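Local coordinates for putative branched chain amino acid ABC transporter, periplasmic amino acid-binding protein (Brucella ovis, PDB 4XFK) that serves as the periplasmic solute-binding component of an amino-acid transport system, probably handing branched-chain and related amino acids to an ABC transporter, at residues A[127-135]-A[322-330]; A[299-307]-A[336-344]. The protein carries 1 engineered substitution. One frame throughout, in Å; residues are numbered along the deposited sequence.

Contact 1 of 2, residues A[127-135]-A[322-330]; sequences CHFYHFRFS and TTDIALAIE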
loop_
_atom_site.group_PDB
_atom_site.type_symbol
_atom_site.label_atom_id
_atom_site.label_comp_id
_atom_site.label_asym_id
_atom_site.label_seq_id
_atom_site.Cartn_x
_atom_site.Cartn_y
_atom_site.Cartn_z
ATOM N N CYS A 127 -16.159 -5.448 0.381
ATOM C CA CYS A 127 -15.951 -5.541 -1.062
ATOM C C CYS A 127 -17.181 -5.065 -1.828
ATOM O O CYS A 127 -18.304 -5.443 -1.476
ATOM C CB CYS A 127 -15.652 -7.005 -1.412
ATOM S SG CYS A 127 -15.621 -7.412 -3.154
ATOM N N HIS A 128 -16.988 -4.253 -2.864
ATOM C CA HIS A 128 -18.072 -3.920 -3.783
ATOM C C HIS A 128 -17.489 -3.579 -5.144
ATOM O O HIS A 128 -16.271 -3.395 -5.291
ATOM C CB HIS A 128 -18.979 -2.803 -3.253
ATOM C CG HIS A 128 -18.281 -1.494 -3.046
ATOM N ND1 HIS A 128 -18.309 -0.472 -3.975
ATOM C CD2 HIS A 128 -17.538 -1.042 -2.009
ATOM C CE1 HIS A 128 -17.613 0.553 -3.511
ATOM N NE2 HIS A 128 -17.135 0.233 -2.320
ATOM N N PHE A 129 -18.361 -3.516 -6.140
ATOM C CA PHE A 129 -17.927 -3.460 -7.527
ATOM C C PHE A 129 -17.143 -2.193 -7.862
ATOM O O PHE A 129 -16.269 -2.213 -8.718
ATOM C CB PHE A 129 -19.132 -3.611 -8.456
ATOM C CG PHE A 129 -18.775 -3.611 -9.915
ATOM C CD1 PHE A 129 -18.259 -4.745 -10.523
ATOM C CD2 PHE A 129 -18.968 -2.477 -10.681
ATOM C CE1 PHE A 129 -17.935 -4.741 -11.876
ATOM C CE2 PHE A 129 -18.656 -2.464 -12.030
ATOM C CZ PHE A 129 -18.131 -3.595 -12.630
ATOM N N TYR A 130 -17.444 -1.090 -7.185
ATOM C CA TYR A 130 -16.833 0.190 -7.545
ATOM C C TYR A 130 -15.620 0.555 -6.689
ATOM O O TYR A 130 -15.106 1.665 -6.782
ATOM C CB TYR A 130 -17.888 1.309 -7.588
ATOM C CG TYR A 130 -18.874 1.119 -8.725
ATOM C CD1 TYR A 130 -18.568 1.550 -10.014
ATOM C CD2 TYR A 130 -20.085 0.463 -8.526
ATOM C CE1 TYR A 130 -19.460 1.358 -11.068
ATOM C CE2 TYR A 130 -20.976 0.264 -9.570
ATOM C CZ TYR A 130 -20.659 0.709 -10.835
ATOM O OH TYR A 130 -21.553 0.508 -11.870
ATOM N N HIS A 131 -15.171 -0.390 -5.868
ATOM C CA HIS A 131 -13.877 -0.299 -5.205
ATOM C C HIS A 131 -12.890 -1.248 -5.886
ATOM O O HIS A 131 -13.230 -2.400 -6.212
ATOM C CB HIS A 131 -13.992 -0.652 -3.714
ATOM C CG HIS A 131 -12.677 -0.998 -3.061
ATOM N ND1 HIS A 131 -12.216 -2.293 -2.972
ATOM C CD2 HIS A 131 -11.731 -0.227 -2.469
ATOM C CE1 HIS A 131 -11.039 -2.307 -2.369
ATOM N NE2 HIS A 131 -10.722 -1.065 -2.048
ATOM N N PHE A 132 -11.668 -0.756 -6.086
ATOM C CA PHE A 132 -10.569 -1.577 -6.578
ATOM C C PHE A 132 -9.358 -1.315 -5.711
ATOM O O PHE A 132 -9.008 -0.146 -5.483
ATOM C CB PHE A 132 -10.215 -1.206 -8.020
ATOM C CG PHE A 132 -11.240 -1.623 -9.031
ATOM C CD1 PHE A 132 -12.358 -0.844 -9.267
ATOM C CD2 PHE A 132 -11.079 -2.802 -9.749
ATOM C CE1 PHE A 132 -13.298 -1.228 -10.208
ATOM C CE2 PHE A 132 -12.006 -3.183 -10.697
ATOM C CZ PHE A 132 -13.121 -2.400 -10.928
ATOM N N ARG A 133 -8.703 -2.379 -5.256
ATOM C CA ARG A 133 -7.464 -2.238 -4.491
ATOM C C ARG A 133 -6.254 -2.624 -5.335
ATOM O O ARG A 133 -6.190 -3.731 -5.889
ATOM C CB ARG A 133 -7.485 -3.057 -3.193
ATOM C CG ARG A 133 -6.103 -3.136 -2.555
ATOM C CD ARG A 133 -6.112 -3.284 -1.049
ATOM N NE ARG A 133 -6.783 -4.494 -0.590
ATOM C CZ ARG A 133 -7.230 -4.627 0.648
ATOM N NH1 ARG A 133 -7.836 -5.747 1.027
ATOM N NH2 ARG A 133 -7.082 -3.620 1.498
ATOM N N PHE A 134 -5.302 -1.702 -5.427
ATOM C CA PHE A 134 -4.120 -1.877 -6.276
ATOM C C PHE A 134 -2.851 -2.223 -5.506
ATOM O O PHE A 134 -1.800 -2.504 -6.098
ATOM C CB PHE A 134 -3.912 -0.628 -7.139
ATOM C CG PHE A 134 -5.036 -0.394 -8.104
ATOM C CD1 PHE A 134 -5.022 -0.974 -9.363
ATOM C CD2 PHE A 134 -6.129 0.371 -7.734
ATOM C CE1 PHE A 134 -6.059 -0.750 -10.258
ATOM C CE2 PHE A 134 -7.179 0.582 -8.610
ATOM C CZ PHE A 134 -7.140 0.020 -9.876
ATOM N N SER A 135 -2.970 -2.232 -4.186
ATOM C CA SER A 135 -1.841 -2.433 -3.294
ATOM C C SER A 135 -1.901 -3.816 -2.646
ATOM O O SER A 135 -2.875 -4.557 -2.821
ATOM C CB SER A 135 -1.897 -1.371 -2.197
ATOM O OG SER A 135 -3.042 -1.580 -1.389
ATOM N N THR A 322 -18.433 5.114 -15.811
ATOM C CA THR A 322 -17.573 4.482 -14.824
ATOM C C THR A 322 -17.762 2.968 -14.754
ATOM O O THR A 322 -16.865 2.266 -14.322
ATOM C CB THR A 322 -17.768 5.089 -13.438
ATOM O OG1 THR A 322 -19.163 5.091 -13.132
ATOM C CG2 THR A 322 -17.246 6.523 -13.395
ATOM N N THR A 323 -18.921 2.460 -15.164
ATOM C CA THR A 323 -19.106 1.015 -15.206
ATOM C C THR A 323 -18.225 0.416 -16.292
ATOM O O THR A 323 -17.581 -0.608 -16.079
ATOM C CB THR A 323 -20.576 0.625 -15.420
ATOM O OG1 THR A 323 -21.353 1.228 -14.383
ATOM C CG2 THR A 323 -20.743 -0.895 -15.364
ATOM N N ASP A 324 -18.169 1.072 -17.448
ATOM C CA ASP A 324 -17.285 0.629 -18.519
ATOM C C ASP A 324 -15.826 0.702 -18.084
ATOM O O ASP A 324 -15.042 -0.190 -18.396
ATOM C CB ASP A 324 -17.513 1.435 -19.803
ATOM C CG ASP A 324 -18.867 1.168 -20.430
ATOM O OD1 ASP A 324 -19.447 0.091 -20.166
ATOM O OD2 ASP A 324 -19.345 2.035 -21.190
ATOM N N ILE A 325 -15.457 1.748 -17.348
ATOM C CA ILE A 325 -14.092 1.844 -16.841
ATOM C C ILE A 325 -13.809 0.693 -15.866
ATOM O O ILE A 325 -12.774 0.036 -15.960
ATOM C CB ILE A 325 -13.814 3.213 -16.177
ATOM C CG1 ILE A 325 -13.846 4.325 -17.235
ATOM C CG2 ILE A 325 -12.468 3.202 -15.447
ATOM C CD1 ILE A 325 -13.832 5.735 -16.660
ATOM N N ALA A 326 -14.753 0.424 -14.972
ATOM C CA ALA A 326 -14.596 -0.658 -14.004
ATOM C C ALA A 326 -14.387 -2.011 -14.687
ATOM O O ALA A 326 -13.496 -2.778 -14.315
ATOM C CB ALA A 326 -15.803 -0.717 -13.079
ATOM N N LEU A 327 -15.205 -2.303 -15.693
ATOM C CA LEU A 327 -15.058 -3.553 -16.433
ATOM C C LEU A 327 -13.707 -3.596 -17.139
ATOM O O LEU A 327 -13.058 -4.636 -17.185
ATOM C CB LEU A 327 -16.203 -3.733 -17.431
ATOM C CG LEU A 327 -17.582 -3.899 -16.794
ATOM C CD1 LEU A 327 -18.674 -3.767 -17.855
ATOM C CD2 LEU A 327 -17.697 -5.234 -16.075
ATOM N N ALA A 328 -13.277 -2.465 -17.686
ATOM C CA ALA A 328 -11.975 -2.428 -18.342
ATOM C C ALA A 328 -10.839 -2.695 -17.342
ATOM O O ALA A 328 -9.855 -3.346 -17.687
ATOM C CB ALA A 328 -11.764 -1.102 -19.065
ATOM N N ILE A 329 -10.971 -2.226 -16.101
ATOM C CA ILE A 329 -9.946 -2.515 -15.099
ATOM C C ILE A 329 -9.906 -4.018 -14.824
ATOM O O ILE A 329 -8.838 -4.615 -14.781
ATOM C CB ILE A 329 -10.168 -1.750 -13.777
ATOM C CG1 ILE A 329 -10.105 -0.237 -13.999
ATOM C CG2 ILE A 329 -9.107 -2.164 -12.748
ATOM C CD1 ILE A 329 -10.607 0.563 -12.802
ATOM N N GLU A 330 -11.077 -4.629 -14.661
ATOM C CA GLU A 330 -11.150 -6.077 -14.463
ATOM C C GLU A 330 -10.446 -6.846 -15.570
ATOM O O GLU A 330 -9.823 -7.883 -15.316
ATOM C CB GLU A 330 -12.604 -6.543 -14.393
ATOM C CG GLU A 330 -13.349 -6.104 -13.150
ATOM C CD GLU A 330 -14.725 -6.734 -13.051
ATOM O OE1 GLU A 330 -15.316 -7.065 -14.101
ATOM O OE2 GLU A 330 -15.213 -6.926 -11.922
#

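Contact 2 of 2, residues A[299-307]-A[336-344]; sequences AVFGLQLFG and TPMGDYSMR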
loop_
_atom_site.group_PDB
_atom_site.type_symbol
_atom_site.label_atom_id
_atom_site.label_comp_id
_atom_site.label_asym_id
_atom_site.label_seq_id
_atom_site.Cartn_x
_atom_site.Cartn_y
_atom_site.Cartn_z
ATOM N N ALA A 299 1.006 2.684 -5.830
ATOM C CA ALA A 299 0.213 3.771 -6.390
ATOM C C ALA A 299 0.531 3.961 -7.868
ATOM O O ALA A 299 -0.381 4.077 -8.698
ATOM C CB ALA A 299 0.425 5.051 -5.613
ATOM N N VAL A 300 1.812 3.950 -8.217
ATOM C CA VAL A 300 2.202 4.087 -9.617
ATOM C C VAL A 300 1.732 2.892 -10.454
ATOM O O VAL A 300 1.118 3.061 -11.515
ATOM C CB VAL A 300 3.729 4.253 -9.775
ATOM C CG1 VAL A 300 4.119 4.178 -11.251
ATOM C CG2 VAL A 300 4.205 5.551 -9.123
ATOM N N PHE A 301 2.006 1.683 -9.978
ATOM C CA PHE A 301 1.690 0.494 -10.766
ATOM C C PHE A 301 0.170 0.336 -10.907
ATOM O O PHE A 301 -0.338 -0.054 -11.962
ATOM C CB PHE A 301 2.317 -0.771 -10.161
ATOM C CG PHE A 301 3.829 -0.736 -10.034
ATOM C CD1 PHE A 301 4.597 0.174 -10.745
ATOM C CD2 PHE A 301 4.479 -1.616 -9.175
ATOM C CE1 PHE A 301 5.985 0.202 -10.605
ATOM C CE2 PHE A 301 5.866 -1.600 -9.043
ATOM C CZ PHE A 301 6.613 -0.685 -9.748
ATOM N N GLY A 302 -0.556 0.662 -9.847
ATOM C CA GLY A 302 -2.000 0.629 -9.906
ATOM C C GLY A 302 -2.529 1.598 -10.936
ATOM O O GLY A 302 -3.435 1.268 -11.704
ATOM N N LEU A 303 -1.962 2.799 -10.962
ATOM C CA LEU A 303 -2.398 3.786 -11.942
ATOM C C LEU A 303 -1.938 3.434 -13.352
ATOM O O LEU A 303 -2.572 3.841 -14.319
ATOM C CB LEU A 303 -1.981 5.197 -11.537
ATOM C CG LEU A 303 -2.715 5.754 -10.318
ATOM C CD1 LEU A 303 -2.085 7.071 -9.856
ATOM C CD2 LEU A 303 -4.191 5.957 -10.622
ATOM N N GLN A 304 -0.870 2.645 -13.481
ATOM C CA GLN A 304 -0.512 2.084 -14.784
ATOM C C GLN A 304 -1.565 1.088 -15.263
ATOM O O GLN A 304 -1.935 1.095 -16.437
ATOM C CB GLN A 304 0.880 1.445 -14.765
ATOM C CG GLN A 304 1.986 2.470 -14.617
ATOM C CD GLN A 304 3.380 1.883 -14.723
ATOM O OE1 GLN A 304 3.547 0.672 -14.856
ATOM N NE2 GLN A 304 4.393 2.745 -14.661
ATOM N N LEU A 305 -2.066 0.243 -14.368
ATOM C CA LEU A 305 -3.139 -0.664 -14.750
ATOM C C LEU A 305 -4.398 0.121 -15.103
ATOM O O LEU A 305 -5.064 -0.183 -16.088
ATOM C CB LEU A 305 -3.433 -1.679 -13.641
ATOM C CG LEU A 305 -4.476 -2.728 -14.033
ATOM C CD1 LEU A 305 -3.974 -3.590 -15.181
ATOM C CD2 LEU A 305 -4.848 -3.598 -12.849
ATOM N N PHE A 306 -4.718 1.131 -14.298
ATOM C CA PHE A 306 -5.838 2.018 -14.577
ATOM C C PHE A 306 -5.695 2.675 -15.949
ATOM O O PHE A 306 -6.650 2.721 -16.724
ATOM C CB PHE A 306 -5.942 3.069 -13.469
ATOM C CG PHE A 306 -6.991 4.113 -13.715
ATOM C CD1 PHE A 306 -8.342 3.783 -13.742
ATOM C CD2 PHE A 306 -6.626 5.432 -13.929
ATOM C CE1 PHE A 306 -9.301 4.754 -13.976
ATOM C CE2 PHE A 306 -7.582 6.399 -14.149
ATOM C CZ PHE A 306 -8.915 6.059 -14.175
ATOM N N GLY A 307 -4.500 3.161 -16.268
ATOM C CA GLY A 307 -4.264 3.774 -17.563
ATOM C C GLY A 307 -4.466 2.800 -18.708
ATOM O O GLY A 307 -4.967 3.162 -19.778
ATOM N N THR A 336 4.425 -3.779 -15.776
ATOM C CA THR A 336 4.999 -2.689 -15.004
ATOM C C THR A 336 6.505 -2.895 -14.903
ATOM O O THR A 336 7.024 -3.909 -15.360
ATOM C CB THR A 336 4.418 -2.667 -13.583
ATOM O OG1 THR A 336 4.977 -3.749 -12.819
ATOM C CG2 THR A 336 2.901 -2.735 -13.624
ATOM N N PRO A 337 7.219 -1.950 -14.278
ATOM C CA PRO A 337 8.660 -2.159 -14.090
ATOM C C PRO A 337 9.006 -3.374 -13.236
ATOM O O PRO A 337 10.176 -3.765 -13.214
ATOM C CB PRO A 337 9.101 -0.871 -13.399
ATOM C CG PRO A 337 8.141 0.161 -13.917
ATOM C CD PRO A 337 6.831 -0.547 -14.027
ATOM N N MET A 338 8.014 -3.964 -12.570
ATOM C CA MET A 338 8.233 -5.151 -11.743
ATOM C C MET A 338 7.669 -6.421 -12.349
ATOM O O MET A 338 7.829 -7.502 -11.784
ATOM C CB MET A 338 7.603 -4.967 -10.364
ATOM C CG MET A 338 8.505 -4.285 -9.372
ATOM S SD MET A 338 10.037 -5.198 -9.065
ATOM C CE MET A 338 9.447 -6.847 -8.759
ATOM N N GLY A 339 6.975 -6.296 -13.471
ATOM C CA GLY A 339 6.369 -7.448 -14.109
ATOM C C GLY A 339 4.875 -7.284 -14.276
ATOM O O GLY A 339 4.349 -6.167 -14.283
ATOM N N ASP A 340 4.181 -8.407 -14.377
ATOM C CA ASP A 340 2.767 -8.375 -14.699
ATOM C C ASP A 340 1.899 -7.893 -13.556
ATOM O O ASP A 340 2.110 -8.241 -12.395
ATOM C CB ASP A 340 2.291 -9.745 -15.178
ATOM C CG ASP A 340 2.834 -10.095 -16.547
ATOM O OD1 ASP A 340 3.023 -9.168 -17.368
ATOM O OD2 ASP A 340 3.074 -11.293 -16.795
ATOM N N TYR A 341 0.924 -7.073 -13.920
ATOM C CA TYR A 341 -0.035 -6.567 -12.990
ATOM C C TYR A 341 -1.433 -6.763 -13.600
ATOM O O TYR A 341 -1.654 -6.422 -14.768
ATOM C CB TYR A 341 0.311 -5.107 -12.809
ATOM C CG TYR A 341 -0.325 -4.453 -11.649
ATOM C CD1 TYR A 341 -1.639 -4.049 -11.723
ATOM C CD2 TYR A 341 0.386 -4.201 -10.487
ATOM C CE1 TYR A 341 -2.243 -3.435 -10.682
ATOM C CE2 TYR A 341 -0.217 -3.587 -9.422
ATOM C CZ TYR A 341 -1.535 -3.203 -9.536
ATOM O OH TYR A 341 -2.187 -2.585 -8.518
ATOM N N SER A 342 -2.355 -7.332 -12.830
ATOM C CA SER A 342 -3.722 -7.532 -13.309
ATOM C C SER A 342 -4.687 -7.396 -12.140
ATOM O O SER A 342 -4.268 -7.116 -11.022
ATOM C CB SER A 342 -3.874 -8.889 -13.998
ATOM O OG SER A 342 -3.620 -9.963 -13.103
ATOM N N MET A 343 -5.972 -7.601 -12.401
ATOM C CA MET A 343 -7.005 -7.398 -11.391
ATOM C C MET A 343 -7.882 -8.630 -11.253
ATOM O O MET A 343 -8.400 -9.135 -12.250
ATOM C CB MET A 343 -7.880 -6.201 -11.783
ATOM C CG MET A 343 -8.979 -5.881 -10.780
ATOM S SD MET A 343 -8.366 -5.473 -9.129
ATOM C CE MET A 343 -7.396 -4.002 -9.469
ATOM N N ARG A 344 -8.065 -9.113 -10.027
ATOM C CA ARG A 344 -8.965 -10.238 -9.803
ATOM C C ARG A 344 -10.404 -9.737 -9.749
ATOM O O ARG A 344 -10.731 -8.820 -8.997
ATOM C CB ARG A 344 -8.597 -10.971 -8.526
ATOM C CG ARG A 344 -9.470 -12.183 -8.285
ATOM C CD ARG A 344 -8.814 -13.120 -7.288
ATOM N NE ARG A 344 -8.660 -12.488 -5.976
ATOM C CZ ARG A 344 -7.917 -12.989 -4.996
ATOM N NH1 ARG A 344 -7.235 -14.110 -5.188
ATOM N NH2 ARG A 344 -7.840 -12.361 -3.832
#

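Contact 1 of 2, residues A[127-135]-A[322-330]
Strand 131-133 and helix 322-330 run side by side at 28° between their directions, 10.4 Å apart at the axes, with Tyr130 and Ala326 the closest pair of CA atoms. Four aromatic side chains, Phe129, Tyr130, Phe132 and Phe134, bridge this separation and show how large rings can join a helix to a strand and the loops that flank it. Ala326 is the small residue on which two of them converge: its CB lies 3.5 Å from Phe129 CE2 and 3.8 Å from Phe132 CZ. Ile329 grips the Phe132 ring with both branches. Its CD1 sits over the centre of one face in a CH-pi contact, 4.1 Å from the centroid, while CG2 packs 3.6 Å from Phe132 CD2 and also meets the Phe134 ring. The strand is an edge strand of the five-stranded parallel sheet of one lobe of this periplasmic binding protein, a sheet of the order 2-1-3-4-5; Phe132 also touches Leu111 of the neighbouring strand. Before the strand, a type I turn from His128 to His131 sends two more rings to the helix. Phe129 lies over the centre of the Tyr130 ring with its CD2, and CZ meets Leu327 CD2 near its own ring plane. Beside it comes the carboxylate of Glu330, turned 83° from the ring, with OE2 3.5 Å from Phe129 CE1. That oxygen is bound by His348 and forms a salt bridge with Arg397, which probably favours the charged form. With CG anti to its carbonyl carbon (chi1 -68°), Tyr130 extends its hydroxyl to the first turn of the helix. There Tyr130 OH and Thr323 OG1 share a short hydrogen bond of 2.6 Å, made in the plane of the tyrosine ring.

Contact 2 of 2, residues A[299-307]-A[336-344]
Helix 299-307 crosses strand 339-343 at 66°, and Phe301 reaches from the helix to the beta hairpin that joins strands 333-336 and 339-343. Within this contact the type I turn, Thr336 to Gly339, receives the ring, which also meets Phe280 of helix 274-288. Phe301 CB lies 3.9 Å from Tyr341 CE2, CG and CD1 run beneath Thr336 CB, which stands over one ring face in a CH-pi contact, and CE1 reaches Pro337 CD at 3.6 Å. Farther round the same side of the ring, Phe301 CE2 packs 3.8 Å from Met338 CG, an oblique approach, and CZ touches the same carbon. Chi1 of -59° places CG anti to the carbonyl carbon and directs the ring to the turn. One helical turn later, Leu305 brings CD2 to the edge of the Tyr341 ring, in its plane and 3.4 Å from CE1, while Phe301 O lies over the centre of a ring face. The turn is braced from within: Thr336 OG1 accepts from Met338 N in an ST turn and donates to Gly339 O, a carbonyl that Thr336 N reaches from the opposite face of its plane, at 2.8 Å.

From the N terminus the chain first passes through 127-135, then travels through helices and strands before returning at 299-307, 322-330 and 336-344. Contact 1 closes a long loop of 186 intervening residues and contact 2 a short one of 28. The segments alternate, so the two closures cross: helix 322-331, used by contact 1, lies within the loop of contact 2. Contact 1 ties an edge strand of the five-stranded parallel sheet to helix 322-331, and contact 2 ties the preceding helix, 296-312, to a hairpin of the mixed sheet. The contacts also touch directly, where Phe134 O probably accepts a hydrogen bond from Tyr341 OH, and where Phe134 CE1 packs 3.6 Å from Met343 CE.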